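Local atomic coordinates of flavin reductase domain protein (Arthrobacter sp., PDB entry 2QCK), a protein that probably binds FMN and reduces it with electrons from NAD(P)H, as flavin reductases do. Residues Pro51-Asn56 with Thr71-His76; Ser60-Pro65 with Lys93-Gly98. One frame throughout, in Å; residues are numbered along the deposited sequence. Where two conformers were deposited one is given.

Interaction 1: residues Pro51-Asn56 with Thr71-His76; sequences PRFTFN and THIGVH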
loop_
_atom_site.group_PDB
_atom_site.type_symbol
_atom_site.label_atom_id
_atom_site.label_comp_id
_atom_site.label_asym_id
_atom_site.label_seq_id
_atom_site.Cartn_x
_atom_site.Cartn_y
_atom_site.Cartn_z
ATOM N N PRO A 51 -16.170 3.740 -5.033
ATOM C CA PRO A 51 -15.128 2.941 -4.470
ATOM C C PRO A 51 -14.045 2.670 -5.477
ATOM O O PRO A 51 -14.333 2.155 -6.560
ATOM C CB PRO A 51 -15.849 1.650 -4.078
ATOM C CG PRO A 51 -17.068 1.594 -4.905
ATOM C CD PRO A 51 -17.442 2.994 -5.190
ATOM N N ARG A 52 -12.814 2.999 -5.102
ATOM C CA ARG A 52 -11.651 2.725 -5.943
ATOM C C ARG A 52 -10.457 2.259 -5.128
ATOM O O ARG A 52 -10.304 2.616 -3.984
ATOM C CB ARG A 52 -11.197 3.967 -6.710
ATOM C CG ARG A 52 -12.255 4.805 -7.398
ATOM C CD ARG A 52 -11.557 5.822 -8.279
ATOM N NE ARG A 52 -12.121 7.167 -8.188
ATOM C CZ ARG A 52 -13.153 7.601 -8.895
ATOM N NH1 ARG A 52 -13.771 6.802 -9.754
ATOM N NH2 ARG A 52 -13.573 8.841 -8.745
ATOM N N PHE A 53 -9.581 1.495 -5.771
ATOM C CA PHE A 53 -8.317 1.120 -5.187
ATOM C C PHE A 53 -7.249 1.267 -6.249
ATOM O O PHE A 53 -7.559 1.382 -7.418
ATOM C CB PHE A 53 -8.290 -0.319 -4.593
ATOM C CG PHE A 53 -8.467 -1.442 -5.595
ATOM C CD1 PHE A 53 -9.718 -1.921 -5.900
ATOM C CD2 PHE A 53 -7.368 -2.102 -6.131
ATOM C CE1 PHE A 53 -9.888 -2.968 -6.774
ATOM C CE2 PHE A 53 -7.548 -3.137 -7.030
ATOM C CZ PHE A 53 -8.798 -3.565 -7.331
ATOM N N THR A 54 -6.005 1.284 -5.793
ATOM C CA THR A 54 -4.838 1.388 -6.661
ATOM C C THR A 54 -3.858 0.272 -6.346
ATOM O O THR A 54 -3.845 -0.227 -5.232
ATOM C CB THR A 54 -4.133 2.724 -6.403
ATOM O OG1 THR A 54 -3.890 2.854 -5.004
ATOM C CG2 THR A 54 -4.987 3.874 -6.843
ATOM N N PHE A 55 -3.053 -0.123 -7.335
ATOM C CA PHE A 55 -1.847 -0.893 -7.088
ATOM C C PHE A 55 -0.791 -0.532 -8.137
ATOM O O PHE A 55 -1.091 0.123 -9.157
ATOM C CB PHE A 55 -2.163 -2.406 -7.093
ATOM C CG PHE A 55 -2.663 -2.922 -8.405
ATOM C CD1 PHE A 55 -3.995 -2.784 -8.758
ATOM C CD2 PHE A 55 -1.791 -3.536 -9.333
ATOM C CE1 PHE A 55 -4.455 -3.286 -9.968
ATOM C CE2 PHE A 55 -2.262 -3.984 -10.543
ATOM C CZ PHE A 55 -3.584 -3.851 -10.864
ATOM N N ASN A 56 0.435 -0.953 -7.877
ATOM C CA ASN A 56 1.536 -0.764 -8.788
ATOM C C ASN A 56 2.019 -2.114 -9.318
ATOM O O ASN A 56 1.938 -3.147 -8.620
ATOM C CB ASN A 56 2.686 -0.023 -8.103
ATOM C CG ASN A 56 2.275 1.339 -7.536
ATOM O OD1 ASN A 56 1.350 1.977 -8.036
ATOM N ND2 ASN A 56 2.946 1.779 -6.460
ATOM N N THR A 71 -10.176 -4.859 -19.160
ATOM C CA THR A 71 -10.840 -3.921 -18.256
ATOM C C THR A 71 -11.229 -4.472 -16.877
ATOM O O THR A 71 -10.982 -3.820 -15.877
ATOM C CB THR A 71 -12.063 -3.273 -18.904
ATOM O OG1 THR A 71 -11.625 -2.422 -19.958
ATOM C CG2 THR A 71 -12.838 -2.453 -17.873
ATOM N N HIS A 72 -11.832 -5.648 -16.795
ATOM C CA HIS A 72 -12.251 -6.179 -15.486
ATOM C C HIS A 72 -11.156 -6.997 -14.864
ATOM O O HIS A 72 -10.498 -7.781 -15.547
ATOM C CB HIS A 72 -13.543 -6.959 -15.606
ATOM C CG HIS A 72 -14.680 -6.086 -16.032
ATOM N ND1 HIS A 72 -15.016 -5.908 -17.352
ATOM C CD2 HIS A 72 -15.453 -5.230 -15.324
ATOM C CE1 HIS A 72 -15.993 -5.025 -17.434
ATOM N NE2 HIS A 72 -16.275 -4.596 -16.217
ATOM N N ILE A 73 -10.951 -6.754 -13.574
ATOM C CA ILE A 73 -10.011 -7.491 -12.754
ATOM C C ILE A 73 -10.614 -7.819 -11.383
ATOM O O ILE A 73 -11.611 -7.239 -10.955
ATOM C CB ILE A 73 -8.666 -6.743 -12.576
ATOM C CG1 ILE A 73 -8.768 -5.533 -11.639
ATOM C CG2 ILE A 73 -8.128 -6.251 -13.909
ATOM C CD1 ILE A 73 -7.355 -4.963 -11.303
ATOM N N GLY A 74 -10.017 -8.790 -10.711
ATOM C CA GLY A 74 -10.385 -9.112 -9.336
ATOM C C GLY A 74 -9.248 -8.811 -8.387
ATOM O O GLY A 74 -8.095 -8.960 -8.733
ATOM N N VAL A 75 -9.576 -8.373 -7.178
ATOM C CA VAL A 75 -8.601 -8.360 -6.106
ATOM C C VAL A 75 -9.053 -9.225 -4.923
ATOM O O VAL A 75 -10.233 -9.201 -4.539
ATOM C CB VAL A 75 -8.226 -6.877 -5.642
ATOM C CG1 VAL A 75 -9.373 -6.183 -5.013
ATOM C CG2 VAL A 75 -7.015 -6.900 -4.709
ATOM N N HIS A 76 -8.116 -9.997 -4.369
ATOM C CA HIS A 76 -8.405 -10.928 -3.264
ATOM C C HIS A 76 -7.588 -10.600 -2.050
ATOM O O HIS A 76 -6.368 -10.549 -2.126
ATOM C CB HIS A 76 -8.112 -12.348 -3.661
ATOM C CG HIS A 76 -8.876 -12.784 -4.862
ATOM N ND1 HIS A 76 -8.566 -12.335 -6.129
ATOM C CD2 HIS A 76 -9.926 -13.623 -4.998
ATOM C CE1 HIS A 76 -9.388 -12.896 -7.000
ATOM N NE2 HIS A 76 -10.227 -13.674 -6.335
#
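F53 and V75 meet through matching first torsions: the ring of F53 (chi1 65°) and CG1 of V75 each stand between their own backbone N and carbonyl carbon, a crowded position that brings the two groups together. The end of the F53 ring comes obliquely onto the valine, with CZ 3.5 Å from V75 CG1 and 3.8 Å from V75 CB, and the two side chains pass alongside one another, pointing contrary ways, whereas F55 and I73 meet nearly head-on. Because chi2 of I73 is extended (170°), CD1 is carried forward to lie 3.6 Å from F55 CE1 and 4.0 Å from F55 CZ; the F53 ring touches the same methyl more loosely. All four residues are buried, which suits long flat phenylalanines on one strand and branched aliphatics on the other: the rings span the gap between backbones whose axes approach no nearer than 10.5 Å and run at 83° to each other. No hydrogen bond joins the segments, as expected where two strands of a curled antiparallel sheet, probably the split barrel of FMN-binding flavin reductases, face each other across the core. Around them, strand 131-143 pairs with 51-58 and adds V134 and V136, strand 116-127 brings I122 and L118, and strand 22-31 supplies A25 and I27.

Interaction 2: residues Ser60-Pro65 with Lys93-Gly98; sequences SSSSWP and KNRFEG. With PO4 (phosphate ion), chain B.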
loop_
_atom_site.group_PDB
_atom_site.type_symbol
_atom_site.label_atom_id
_atom_site.label_comp_id
_atom_site.label_asym_id
_atom_site.label_seq_id
_atom_site.Cartn_x
_atom_site.Cartn_y
_atom_site.Cartn_z
ATOM N N SER A 60 7.131 -5.473 -16.927
ATOM C CA SER A 60 7.734 -6.767 -17.290
ATOM C C SER A 60 7.052 -7.928 -16.595
ATOM O O SER A 60 7.424 -9.033 -16.812
ATOM C CB SER A 60 9.210 -6.781 -16.924
ATOM O OG SER A 60 9.370 -6.470 -15.546
ATOM N N SER A 61 6.053 -7.695 -15.748
ATOM C CA SER A 61 5.285 -8.797 -15.208
ATOM C C SER A 61 4.710 -9.624 -16.336
ATOM O O SER A 61 4.303 -9.095 -17.348
ATOM C CB SER A 61 4.102 -8.290 -14.382
ATOM O OG SER A 61 3.232 -9.348 -14.108
ATOM N N SER A 62 4.637 -10.926 -16.142
ATOM C CA SER A 62 3.975 -11.821 -17.105
ATOM C C SER A 62 2.491 -11.456 -17.244
ATOM O O SER A 62 1.822 -11.851 -18.180
ATOM C CB SER A 62 4.134 -13.284 -16.637
ATOM O OG SER A 62 3.561 -13.456 -15.357
ATOM N N SER A 63 1.968 -10.693 -16.309
ATOM C CA SER A 63 0.578 -10.299 -16.367
ATOM C C SER A 63 0.369 -8.880 -16.907
ATOM O O SER A 63 -0.773 -8.402 -16.925
ATOM C CB SER A 63 -0.018 -10.362 -14.962
ATOM O OG SER A 63 0.085 -11.671 -14.441
ATOM N N TRP A 64 1.420 -8.178 -17.317
ATOM C CA TRP A 64 1.230 -6.771 -17.757
ATOM C C TRP A 64 0.338 -6.661 -19.027
ATOM O O TRP A 64 -0.591 -5.842 -19.070
ATOM C CB TRP A 64 2.578 -6.044 -17.933
ATOM C CG TRP A 64 2.399 -4.742 -18.625
ATOM C CD1 TRP A 64 2.731 -4.438 -19.919
ATOM C CD2 TRP A 64 1.712 -3.601 -18.106
ATOM N NE1 TRP A 64 2.346 -3.144 -20.215
ATOM C CE2 TRP A 64 1.715 -2.607 -19.123
ATOM C CE3 TRP A 64 1.145 -3.298 -16.868
ATOM C CZ2 TRP A 64 1.159 -1.367 -18.943
ATOM C CZ3 TRP A 64 0.570 -2.057 -16.707
ATOM C CH2 TRP A 64 0.586 -1.107 -17.737
ATOM N N PRO A 65 0.592 -7.484 -20.043
ATOM C CA PRO A 65 -0.231 -7.403 -21.204
ATOM C C PRO A 65 -1.693 -7.661 -20.899
ATOM O O PRO A 65 -2.532 -7.029 -21.515
ATOM C CB PRO A 65 0.355 -8.476 -22.128
ATOM C CG PRO A 65 1.775 -8.531 -21.728
ATOM C CD PRO A 65 1.672 -8.464 -20.236
ATOM N N LYS A 93 5.535 -20.789 -11.558
ATOM C CA LYS A 93 4.858 -22.003 -12.031
ATOM C C LYS A 93 3.451 -21.623 -12.540
ATOM O O LYS A 93 3.006 -20.502 -12.356
ATOM C CB LYS A 93 4.821 -23.065 -10.921
ATOM C CG LYS A 93 4.511 -24.513 -11.372
ATOM N N ASN A 94 2.764 -22.517 -13.233
ATOM C CA ASN A 94 1.413 -22.209 -13.704
ATOM C C ASN A 94 0.499 -21.960 -12.509
ATOM O O ASN A 94 0.232 -22.855 -11.707
ATOM C CB ASN A 94 0.888 -23.369 -14.527
ATOM C CG ASN A 94 -0.417 -23.057 -15.190
ATOM O OD1 ASN A 94 -1.215 -22.267 -14.699
ATOM N ND2 ASN A 94 -0.640 -23.677 -16.320
ATOM N N ARG A 95 0.052 -20.720 -12.367
ATOM C CA ARG A 95 -0.654 -20.296 -11.170
ATOM C C ARG A 95 -2.085 -20.817 -11.070
ATOM O O ARG A 95 -2.656 -20.853 -9.982
ATOM C CB ARG A 95 -0.646 -18.802 -11.119
ATOM C CG ARG A 95 0.767 -18.282 -10.961
ATOM C CD ARG A 95 0.884 -16.780 -10.946
ATOM N NE ARG A 95 2.291 -16.430 -10.723
ATOM C CZ ARG A 95 2.854 -15.258 -11.013
ATOM N NH1 ARG A 95 2.141 -14.253 -11.466
ATOM N NH2 ARG A 95 4.139 -15.066 -10.781
ATOM N N PHE A 96 -2.661 -21.207 -12.201
ATOM C CA PHE A 96 -4.059 -21.631 -12.238
ATOM C C PHE A 96 -4.211 -23.120 -12.384
ATOM O O PHE A 96 -5.329 -23.601 -12.516
ATOM C CB PHE A 96 -4.809 -20.845 -13.335
ATOM C CG PHE A 96 -4.998 -19.397 -12.974
ATOM C CD1 PHE A 96 -6.105 -18.994 -12.208
ATOM C CD2 PHE A 96 -4.041 -18.457 -13.317
ATOM C CE1 PHE A 96 -6.286 -17.672 -11.830
ATOM C CE2 PHE A 96 -4.201 -17.151 -12.948
ATOM C CZ PHE A 96 -5.328 -16.749 -12.198
ATOM N N GLU A 97 -3.101 -23.854 -12.322
ATOM C CA GLU A 97 -3.149 -25.322 -12.291
ATOM C C GLU A 97 -3.624 -25.780 -10.904
ATOM O O GLU A 97 -2.968 -25.489 -9.912
ATOM C CB GLU A 97 -1.756 -25.865 -12.586
ATOM C CG GLU A 97 -1.561 -27.353 -12.390
ATOM C CD GLU A 97 -0.232 -27.815 -12.973
ATOM O OE1 GLU A 97 0.775 -27.069 -12.868
ATOM O OE2 GLU A 97 -0.184 -28.918 -13.550
ATOM N N GLY A 98 -4.759 -26.477 -10.852
ATOM C CA GLY A 98 -5.422 -26.886 -9.601
ATOM C C GLY A 98 -6.869 -26.418 -9.582
ATOM O O GLY A 98 -7.265 -25.615 -10.410
HETATM P P PO4 B . 1.478 -1.451 -23.419
HETATM O O1 PO4 B . 0.037 -1.080 -23.676
HETATM O O2 PO4 B . 2.127 -0.440 -22.490
HETATM O O3 PO4 B . 1.413 -2.827 -22.816
HETATM O O4 PO4 B . 2.296 -1.531 -24.694
HETATM O O HOH W 1 2.509 -11.881 -13.360
#
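R95 reaches S61, S62 and S63 through one water, which accepts from R95 NH1 at 3.1 Å. The same water is hydrogen-bonded to the three hydroxyls S61 OG, S62 OG and S63 OG, each at 2.7 to 2.8 Å. Four partners therefore hold this water, and the direct approach is looser, R95 NH1 staying 4.2 Å from S62 OG. Small serines suit the place, since their short side chains can all turn a hydroxyl to one point, whereas the long arginine has to span the distance; its chain is extended, with chi2 178° and chi3 177°. S61 to W64 form a type I beta turn leading into helix 64-69, and S61 OG makes a capping bond by accepting from S63 N (2.9 Å). On the other side R95 lies in a second type I turn, N94 to E97, where N94 OD1 accepts from F96 N (3.1 Å) in an Asx turn. Further out, the guanidinium is fixed by the carbonyl oxygens of R91, to NH2, and G37, to NH1, while F96 packs edge-to-face with W101 and F89. Beyond the serines, W64 NE1 makes a weak hydrogen bond to O3 of a phosphate ion that probably came from the crystallisation liquor.

The centres of interactions 1 and 2 lie about 17 Å apart, and their segments alternate along the chain: strand 51-58 comes first, then residues 60-65 at the start of helix 64-69, then strand 72-77, and last the loop 93-98. Helix 64-69 thus lies between the two strands of interaction 1 in sequence, and the same connection carries one half of interaction 2. The first contact is buried in the interior enclosed by the curled antiparallel sheet; the second lies farther from the chain centre, partly buried and bridged by water. One packs strands 51-58 and 72-77 against each other inside the domain, the other ties the start of the helix joining those strands to the loop before strand 101-103.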